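Local coordinates for protein 4-hydroxybutyrate CoA-transferase (Porphyromonas gingivalis, PDB 3D3U) that probably transfers coenzyme A between acyl-CoA thioesters and free carboxylates such as acetate or 4-hydroxybutyrate, at residues F30-A35 and S138-K143; G210-L215 and D305-I310; F341-K346 and R383-Y388. All blocks are in the same frame, centred on the assembly; numbering follows the deposited sequence.

Interaction 1 of 3, residues F30-A35 and S138-K143; sequences FGHAAA and SCDYTK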
loop_
_atom_site.group_PDB
_atom_site.type_symbol
_atom_site.label_atom_id
_atom_site.label_comp_id
_atom_site.label_asym_id
_atom_site.label_seq_id
_atom_site.Cartn_x
_atom_site.Cartn_y
_atom_site.Cartn_z
ATOM N N PHE A 30 -6.070 -11.183 -9.622
ATOM C CA PHE A 30 -6.270 -9.845 -10.290
ATOM C C PHE A 30 -5.318 -8.858 -9.754
ATOM O O PHE A 30 -5.037 -8.879 -8.568
ATOM C CB PHE A 30 -7.613 -9.257 -9.971
ATOM C CG PHE A 30 -8.801 -9.968 -10.628
ATOM C CD1 PHE A 30 -10.137 -9.568 -10.291
ATOM C CD2 PHE A 30 -8.612 -10.974 -11.590
ATOM C CE1 PHE A 30 -11.227 -10.141 -10.835
ATOM C CE2 PHE A 30 -9.712 -11.535 -12.188
ATOM C CZ PHE A 30 -11.040 -11.131 -11.798
ATOM N N GLY A 31 -4.797 -7.962 -10.582
ATOM C CA GLY A 31 -3.775 -6.928 -10.112
ATOM C C GLY A 31 -4.562 -6.035 -9.191
ATOM O O GLY A 31 -5.839 -6.099 -9.201
ATOM N N HIS A 32 -3.918 -5.237 -8.334
ATOM C CA HIS A 32 -4.884 -4.657 -7.342
ATOM C C HIS A 32 -4.973 -3.194 -7.238
ATOM O O HIS A 32 -4.267 -2.569 -7.919
ATOM C CB HIS A 32 -4.898 -5.361 -5.953
ATOM C CG HIS A 32 -3.946 -4.749 -4.978
ATOM N ND1 HIS A 32 -2.716 -4.248 -5.387
ATOM C CD2 HIS A 32 -4.061 -4.498 -3.647
ATOM C CE1 HIS A 32 -2.107 -3.738 -4.314
ATOM N NE2 HIS A 32 -2.905 -3.866 -3.261
ATOM N N ALA A 33 -5.939 -2.712 -6.438
ATOM C CA ALA A 33 -6.054 -1.319 -5.962
ATOM C C ALA A 33 -6.696 -0.593 -7.130
ATOM O O ALA A 33 -7.817 -0.964 -7.516
ATOM C CB ALA A 33 -4.695 -0.707 -5.541
ATOM N N ALA A 34 -6.025 0.405 -7.718
ATOM C CA ALA A 34 -6.661 1.235 -8.748
ATOM C C ALA A 34 -6.315 0.668 -10.087
ATOM O O ALA A 34 -6.753 1.260 -11.075
ATOM C CB ALA A 34 -6.239 2.682 -8.663
ATOM N N ALA A 35 -5.634 -0.496 -10.116
ATOM C CA ALA A 35 -5.238 -1.140 -11.333
ATOM C C ALA A 35 -5.990 -2.401 -11.491
ATOM O O ALA A 35 -5.584 -3.237 -12.302
ATOM C CB ALA A 35 -3.774 -1.464 -11.340
ATOM N N SER A 138 0.363 0.233 -9.939
ATOM C CA SER A 138 0.405 -1.019 -9.128
ATOM C C SER A 138 1.556 -1.990 -9.472
ATOM O O SER A 138 1.548 -2.645 -10.519
ATOM C CB SER A 138 -0.906 -1.749 -9.302
ATOM O OG SER A 138 -1.600 -1.603 -8.120
ATOM N N CYS A 139 2.573 -2.051 -8.644
ATOM C CA CYS A 139 3.594 -3.012 -8.954
ATOM C C CYS A 139 3.325 -4.189 -8.001
ATOM O O CYS A 139 3.054 -5.334 -8.429
ATOM C CB CYS A 139 4.900 -2.368 -8.656
ATOM S SG CYS A 139 6.161 -3.315 -9.417
ATOM N N ASP A 140 3.313 -3.812 -6.700
ATOM C CA ASP A 140 3.105 -4.647 -5.536
ATOM C C ASP A 140 3.169 -6.127 -5.748
ATOM O O ASP A 140 4.286 -6.653 -5.839
ATOM C CB ASP A 140 1.832 -4.240 -4.858
ATOM C CG ASP A 140 0.744 -4.105 -5.810
ATOM O OD1 ASP A 140 0.251 -5.162 -6.315
ATOM O OD2 ASP A 140 0.345 -2.962 -6.144
ATOM N N TYR A 141 2.029 -6.812 -5.814
ATOM C CA TYR A 141 2.085 -8.314 -5.950
ATOM C C TYR A 141 1.701 -8.672 -7.348
ATOM O O TYR A 141 1.794 -9.851 -7.779
ATOM C CB TYR A 141 1.151 -9.058 -5.026
ATOM C CG TYR A 141 -0.307 -8.775 -5.294
ATOM C CD1 TYR A 141 -1.015 -9.452 -6.244
ATOM C CD2 TYR A 141 -1.019 -7.904 -4.520
ATOM C CE1 TYR A 141 -2.356 -9.214 -6.428
ATOM C CE2 TYR A 141 -2.387 -7.692 -4.718
ATOM C CZ TYR A 141 -3.013 -8.342 -5.656
ATOM O OH TYR A 141 -4.342 -8.109 -5.814
ATOM N N THR A 142 1.201 -7.631 -8.001
ATOM C CA THR A 142 0.716 -7.786 -9.291
ATOM C C THR A 142 1.835 -8.055 -10.319
ATOM O O THR A 142 1.609 -8.748 -11.283
ATOM C CB THR A 142 -0.293 -6.660 -9.700
ATOM O OG1 THR A 142 0.046 -6.250 -11.019
ATOM C CG2 THR A 142 -0.160 -5.338 -8.916
ATOM N N LYS A 143 3.046 -7.587 -10.171
ATOM C CA LYS A 143 3.964 -7.925 -11.213
ATOM C C LYS A 143 4.535 -9.320 -10.990
ATOM O O LYS A 143 4.830 -10.074 -11.984
ATOM C CB LYS A 143 5.073 -6.932 -11.230
ATOM C CG LYS A 143 6.326 -7.333 -11.902
ATOM C CD LYS A 143 7.112 -6.117 -12.178
ATOM C CE LYS A 143 8.013 -6.301 -13.373
ATOM N NZ LYS A 143 9.236 -7.036 -13.011
#
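The rings of H32 and Y141 meet obliquely, with planes 46° apart and centroids separated by 4.7 Å. The overlap is off-centre. Y141 CE2 lies over one imidazole face, near its rim, and is 3.3 Å from H32 CG. A33 CB sits over the centre of the opposite face. D140 comes in at the edge. Its OD2 lies in the imidazole plane, 3.2 Å from H32 CE1, and the carboxylate stands almost upright to the ring, at 84°. The loop carrying H32 leaves strand 27-30 in the six-stranded parallel sheet of the Rossmann-like N-terminal domain, and D140 precedes the turn into helix 142-148. D140 CG lies between its backbone N and carbonyl carbon (chi1 48°), which folds the carboxylate back over the helix start. There D140 OD1 accepts a capping bond from T142 N at 3.1 Å, although the place of OD1 is uncertain. S138 OG stands between two acceptors, 2.8 Å from H32 O and 3.1 Å from D140 OD2, and which of the two its one proton serves is not settled. T142 lays its CB against G31 CA at 3.5 Å. A35 meets S138 methyl to methylene, CB to CB, at 3.5 Å.

Interaction 2 of 3, residues G210-L215 and D305-I310; sequences GDTLQL and DRMVSI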
loop_
_atom_site.group_PDB
_atom_site.type_symbol
_atom_site.label_atom_id
_atom_site.label_comp_id
_atom_site.label_asym_id
_atom_site.label_seq_id
_atom_site.Cartn_x
_atom_site.Cartn_y
_atom_site.Cartn_z
ATOM N N GLY A 210 15.775 15.838 6.022
ATOM C CA GLY A 210 16.635 14.830 5.411
ATOM C C GLY A 210 16.223 13.374 5.512
ATOM O O GLY A 210 17.013 12.498 5.124
ATOM N N ASP A 211 15.013 13.112 6.011
ATOM C CA ASP A 211 14.613 11.782 6.474
ATOM C C ASP A 211 13.818 11.074 5.413
ATOM O O ASP A 211 12.947 11.710 4.832
ATOM C CB ASP A 211 13.650 11.913 7.640
ATOM C CG ASP A 211 14.307 12.293 8.881
ATOM O OD1 ASP A 211 13.643 12.263 9.945
ATOM O OD2 ASP A 211 15.511 12.685 8.896
ATOM N N THR A 212 13.996 9.799 5.147
ATOM C CA THR A 212 13.283 9.365 4.006
ATOM C C THR A 212 12.067 8.666 4.608
ATOM O O THR A 212 12.171 7.622 5.232
ATOM C CB THR A 212 14.149 8.545 3.087
ATOM O OG1 THR A 212 14.115 7.222 3.547
ATOM C CG2 THR A 212 15.709 8.893 3.188
ATOM N N LEU A 213 10.902 9.276 4.509
ATOM C CA LEU A 213 9.698 8.726 5.174
ATOM C C LEU A 213 8.965 7.597 4.601
ATOM O O LEU A 213 8.861 7.490 3.401
ATOM C CB LEU A 213 8.584 9.758 5.211
ATOM C CG LEU A 213 8.915 11.155 5.695
ATOM C CD1 LEU A 213 7.782 12.100 5.337
ATOM C CD2 LEU A 213 9.374 11.249 7.145
ATOM N N GLN A 214 8.282 6.873 5.478
ATOM C CA GLN A 214 7.151 6.011 5.065
ATOM C C GLN A 214 5.861 6.223 5.794
ATOM O O GLN A 214 5.758 5.905 6.983
ATOM C CB GLN A 214 7.503 4.512 5.172
ATOM C CG GLN A 214 6.382 3.629 4.673
ATOM C CD GLN A 214 5.428 3.227 5.761
ATOM O OE1 GLN A 214 5.796 2.520 6.657
ATOM N NE2 GLN A 214 4.229 3.719 5.710
ATOM N N LEU A 215 4.853 6.645 5.072
ATOM C CA LEU A 215 3.526 6.800 5.681
ATOM C C LEU A 215 2.344 6.147 4.964
ATOM O O LEU A 215 2.423 5.832 3.809
ATOM C CB LEU A 215 3.198 8.285 5.915
ATOM C CG LEU A 215 3.523 9.463 5.004
ATOM C CD1 LEU A 215 2.203 10.161 4.778
ATOM C CD2 LEU A 215 4.411 10.401 5.736
ATOM N N ASP A 305 18.804 5.536 4.856
ATOM C CA ASP A 305 19.049 6.153 6.170
ATOM C C ASP A 305 18.023 7.103 6.733
ATOM O O ASP A 305 17.241 7.799 5.968
ATOM C CB ASP A 305 20.369 6.829 6.186
ATOM C CG ASP A 305 21.433 5.863 5.985
ATOM O OD1 ASP A 305 22.593 6.138 6.219
ATOM O OD2 ASP A 305 21.153 4.734 5.580
ATOM N N ARG A 306 18.009 7.172 8.062
ATOM C CA ARG A 306 17.049 8.091 8.648
ATOM C C ARG A 306 15.709 7.621 8.132
ATOM O O ARG A 306 14.940 8.399 7.609
ATOM C CB ARG A 306 17.301 9.565 8.174
ATOM C CG ARG A 306 18.688 9.992 8.461
ATOM C CD ARG A 306 19.328 10.926 7.454
ATOM N NE ARG A 306 20.651 11.180 8.018
ATOM C CZ ARG A 306 20.916 12.105 8.981
ATOM N NH1 ARG A 306 22.165 12.222 9.449
ATOM N NH2 ARG A 306 19.964 12.950 9.455
ATOM N N MET A 307 15.441 6.339 8.179
ATOM C CA MET A 307 14.178 5.946 7.590
ATOM C C MET A 307 13.201 6.079 8.687
ATOM O O MET A 307 13.400 5.444 9.725
ATOM C CB MET A 307 14.194 4.509 7.164
ATOM C CG MET A 307 12.832 3.974 6.872
ATOM S SD MET A 307 12.190 4.301 5.208
ATOM C CE MET A 307 13.318 3.396 4.148
ATOM N N VAL A 308 12.147 6.875 8.485
ATOM C CA VAL A 308 11.083 6.930 9.506
ATOM C C VAL A 308 9.647 6.506 9.094
ATOM O O VAL A 308 8.977 7.248 8.343
ATOM C CB VAL A 308 11.113 8.273 10.359
ATOM C CG1 VAL A 308 12.139 9.266 9.823
ATOM C CG2 VAL A 308 9.629 8.836 10.624
ATOM N N SER A 309 9.166 5.360 9.609
ATOM C CA SER A 309 7.878 4.812 9.118
ATOM C C SER A 309 6.836 5.293 10.043
ATOM O O SER A 309 7.061 5.258 11.265
ATOM C CB SER A 309 7.836 3.269 9.088
ATOM O OG SER A 309 8.596 2.789 10.168
ATOM N N ILE A 310 5.708 5.758 9.483
ATOM C CA ILE A 310 4.559 6.090 10.332
ATOM C C ILE A 310 3.254 5.357 10.025
ATOM O O ILE A 310 2.616 5.631 8.958
ATOM C CB ILE A 310 4.250 7.528 10.284
ATOM C CG1 ILE A 310 5.514 8.348 10.371
ATOM C CG2 ILE A 310 3.052 7.818 11.327
ATOM C CD1 ILE A 310 5.293 9.764 9.934
#
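V308 O is approached by two groups of the neighbouring strand. Q214 N donates to it at 3.0 Å in an almost straight bond, with an angle of 172° at the hydrogen. The donor lies above the carbonyl plane, off the lone pairs. L213 CA adds a C-H...O contact to the same oxygen. One step back, T212 N bonds R306 O at 3.0 Å, and V308 N returns a weak bond to T212 O. I310 N also donates to Q214 O, but the modelled separation is doubtfully short. T212 and Q214 thus each bond the residues before and after their partners, M307 and S309.

These four side chains share one face of the sheet. M307 bends at chi2 (84°), and its SD comes within 3.9 Å of T212 OG1, the two chains crossing at about a right angle. Q214 OE1 rests 3.3 Å from S309 CB. On the other face, L213 CD2 meets V308 CG2 at 4.2 Å, and L215 CD2 meets I310 CD1 at 4.3 Å. D211 directs OD1 to K208 N, while its OD2 stays 4.5 Å from R306 NH2, too far for a salt bridge.

Helix 219-226 packs on the L215 and I310 face, and helix 338-345 on the Q214 and S309 face. Parallel strands between two helical layers are the architecture of a Rossmann-like alpha/beta domain.

Interaction 3 of 3, residues F341-K346 and R383-Y388; sequences FLRGAK and RNEVDY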
loop_
_atom_site.group_PDB
_atom_site.type_symbol
_atom_site.label_atom_id
_atom_site.label_comp_id
_atom_site.label_asym_id
_atom_site.label_seq_id
_atom_site.Cartn_x
_atom_site.Cartn_y
_atom_site.Cartn_z
ATOM N N PHE A 341 7.648 -2.416 7.738
ATOM C CA PHE A 341 8.263 -1.128 7.970
ATOM C C PHE A 341 8.711 -0.858 9.411
ATOM O O PHE A 341 9.707 -0.209 9.611
ATOM C CB PHE A 341 7.351 -0.043 7.455
ATOM C CG PHE A 341 7.539 0.231 6.043
ATOM C CD1 PHE A 341 8.668 0.895 5.605
ATOM C CD2 PHE A 341 6.618 -0.161 5.118
ATOM C CE1 PHE A 341 8.892 1.175 4.279
ATOM C CE2 PHE A 341 6.825 0.120 3.710
ATOM C CZ PHE A 341 7.926 0.797 3.321
ATOM N N LEU A 342 8.017 -1.379 10.423
ATOM C CA LEU A 342 8.582 -1.365 11.793
ATOM C C LEU A 342 10.007 -1.870 11.866
ATOM O O LEU A 342 10.884 -1.169 12.413
ATOM C CB LEU A 342 7.754 -2.208 12.777
ATOM C CG LEU A 342 6.945 -1.518 13.879
ATOM C CD1 LEU A 342 5.815 -0.575 13.241
ATOM C CD2 LEU A 342 6.351 -2.557 14.909
ATOM N N ARG A 343 10.165 -3.106 11.350
ATOM C CA ARG A 343 11.363 -3.940 11.356
ATOM C C ARG A 343 12.498 -3.254 10.537
ATOM O O ARG A 343 13.669 -3.161 10.946
ATOM C CB ARG A 343 11.003 -5.318 10.679
ATOM C CG ARG A 343 10.232 -6.494 11.463
ATOM C CD ARG A 343 10.403 -7.987 10.829
ATOM N NE ARG A 343 11.634 -8.681 11.272
ATOM C CZ ARG A 343 11.909 -8.952 12.581
ATOM N NH1 ARG A 343 13.047 -9.561 13.001
ATOM N NH2 ARG A 343 11.010 -8.573 13.510
ATOM N N GLY A 344 12.088 -2.805 9.351
ATOM C CA GLY A 344 12.953 -2.256 8.395
ATOM C C GLY A 344 13.326 -0.894 8.840
ATOM O O GLY A 344 14.483 -0.503 8.612
ATOM N N ALA A 345 12.420 -0.140 9.487
ATOM C CA ALA A 345 12.849 1.158 10.125
ATOM C C ALA A 345 13.912 0.949 11.190
ATOM O O ALA A 345 14.760 1.844 11.399
ATOM C CB ALA A 345 11.721 1.965 10.705
ATOM N N LYS A 346 13.892 -0.225 11.830
ATOM C CA LYS A 346 14.767 -0.471 12.954
ATOM C C LYS A 346 16.113 -0.900 12.514
ATOM O O LYS A 346 16.978 -0.958 13.348
ATOM C CB LYS A 346 14.118 -1.330 14.063
ATOM C CG LYS A 346 12.674 -0.592 14.565
ATOM C CD LYS A 346 12.688 -0.219 16.054
ATOM C CE LYS A 346 13.990 0.558 16.427
ATOM N NZ LYS A 346 14.510 0.162 17.786
ATOM N N ARG A 383 5.859 -5.974 22.220
ATOM C CA ARG A 383 6.522 -4.576 22.471
ATOM C C ARG A 383 7.870 -4.072 21.879
ATOM O O ARG A 383 7.859 -2.934 21.387
ATOM C CB ARG A 383 6.562 -4.220 23.988
ATOM C CG ARG A 383 7.704 -4.910 24.792
ATOM C CD ARG A 383 7.718 -6.424 24.592
ATOM N NE ARG A 383 8.226 -7.147 25.743
ATOM C CZ ARG A 383 7.455 -7.729 26.652
ATOM N NH1 ARG A 383 8.003 -8.372 27.688
ATOM N NH2 ARG A 383 6.130 -7.649 26.520
ATOM N N ASN A 384 8.989 -4.837 22.045
ATOM C CA ASN A 384 10.299 -4.774 21.285
ATOM C C ASN A 384 10.147 -4.619 19.761
ATOM O O ASN A 384 10.836 -5.300 18.955
ATOM C CB ASN A 384 11.005 -6.097 21.488
ATOM C CG ASN A 384 10.015 -7.240 21.651
ATOM O OD1 ASN A 384 9.236 -7.562 20.746
ATOM N ND2 ASN A 384 10.014 -7.823 22.849
ATOM N N GLU A 385 9.184 -3.746 19.424
ATOM C CA GLU A 385 8.666 -3.387 18.101
ATOM C C GLU A 385 8.848 -1.809 17.884
ATOM O O GLU A 385 9.771 -1.397 17.144
ATOM C CB GLU A 385 7.201 -3.919 17.938
ATOM C CG GLU A 385 6.963 -5.147 17.048
ATOM C CD GLU A 385 8.121 -6.170 16.965
ATOM O OE1 GLU A 385 8.861 -6.300 17.977
ATOM O OE2 GLU A 385 8.282 -6.882 15.885
ATOM N N VAL A 386 8.084 -0.950 18.583
ATOM C CA VAL A 386 7.900 0.471 18.214
ATOM C C VAL A 386 8.703 1.443 19.085
ATOM O O VAL A 386 8.929 1.154 20.262
ATOM C CB VAL A 386 6.398 0.742 18.340
ATOM C CG1 VAL A 386 5.966 2.027 17.686
ATOM C CG2 VAL A 386 5.615 -0.480 17.754
ATOM N N ASP A 387 9.143 2.589 18.549
ATOM C CA ASP A 387 10.019 3.487 19.361
ATOM C C ASP A 387 9.283 4.648 19.899
ATOM O O ASP A 387 9.585 5.112 20.961
ATOM C CB ASP A 387 11.212 4.048 18.575
ATOM C CG ASP A 387 11.877 3.028 17.690
ATOM O OD1 ASP A 387 11.915 1.854 18.134
ATOM O OD2 ASP A 387 12.354 3.302 16.537
ATOM N N TYR A 388 8.346 5.138 19.119
ATOM C CA TYR A 388 7.432 6.180 19.570
ATOM C C TYR A 388 5.943 5.912 19.320
ATOM O O TYR A 388 5.581 5.146 18.441
ATOM C CB TYR A 388 7.737 7.501 18.899
ATOM C CG TYR A 388 9.085 7.915 19.163
ATOM C CD1 TYR A 388 10.047 7.775 18.222
ATOM C CD2 TYR A 388 9.398 8.460 20.371
ATOM C CE1 TYR A 388 11.300 8.155 18.462
ATOM C CE2 TYR A 388 10.697 8.864 20.670
ATOM C CZ TYR A 388 11.651 8.702 19.705
ATOM O OH TYR A 388 12.953 9.085 19.998
#
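L342 pushes its CD2 methyl into the side of E385. CD2 lies 3.4 Å from E385 CG, and the two side chains cross at about a right angle. The same methyl touches V386 CG2 at 3.6 Å, so one leucine branch makes the apolar part of the contact. L342 belongs to helix 338-345, the helix of a beta-alpha-beta crossover that joins the adjacent parallel strands 307-311 and 352-356. The loop with E385 leads into the next parallel strand, 388-391.

Two ion pairs lie beside the leucine contact. K346 and D387 reach toward each other tip to tip, with K346 NZ 3.1 Å from D387 OD1 in a salt bridge. The bent lysine chain passes the loop backbone on its way, with K346 CD 3.3 Å from E385 O. R343 starts from a helix position turned less directly to the loop, and its end swings nearer through a bend at chi3 (84°). Its NH2 faces E385 OE2 at 4.0 Å, a long salt bridge. OE2 lies in the guanidinium plane, at its edge, and the two flat groups are 29° apart. R343 and K346 are exposed, so solvent would be expected to weaken both pairs.

The second shell is the sheet. D387 OD2 takes a weak hydrogen bond from S353 N, and the D387 backbone bonds S353 and L398. OD2 thus leans weakly on strand 352-356 while OD1 faces the lysine; the backbone bonds help to place the residue. V386 packs on M355 of the same strand. A345 is one of the residues by which the helix meets the sheet, resting on S353 and S309. One turn of that helix is closed by A345 N donating to F341 O at 2.7 Å.

How the interactions relate
From the N terminus, interaction 1 comes first. It closes a loop of 102 residues and joins the end of strand 27-30 to the start of helix 142-148 in the N-terminal domain. Interaction 2 follows, closing 89 residues and pairing two central strands of the second sheet. Interaction 3 closes the shortest loop, 36 residues, and ties helix 338-345 to the entry of strand 388-391. The three run in series; none nests or crosses. Interactions 2 and 3 touch, with S309 OG probably joined to F341 O by a weak hydrogen bond and Q214 packed on the F341 ring. Interaction 1 stands apart, its nearest atoms about 13 Å from interaction 2 and about 11 Å from interaction 3.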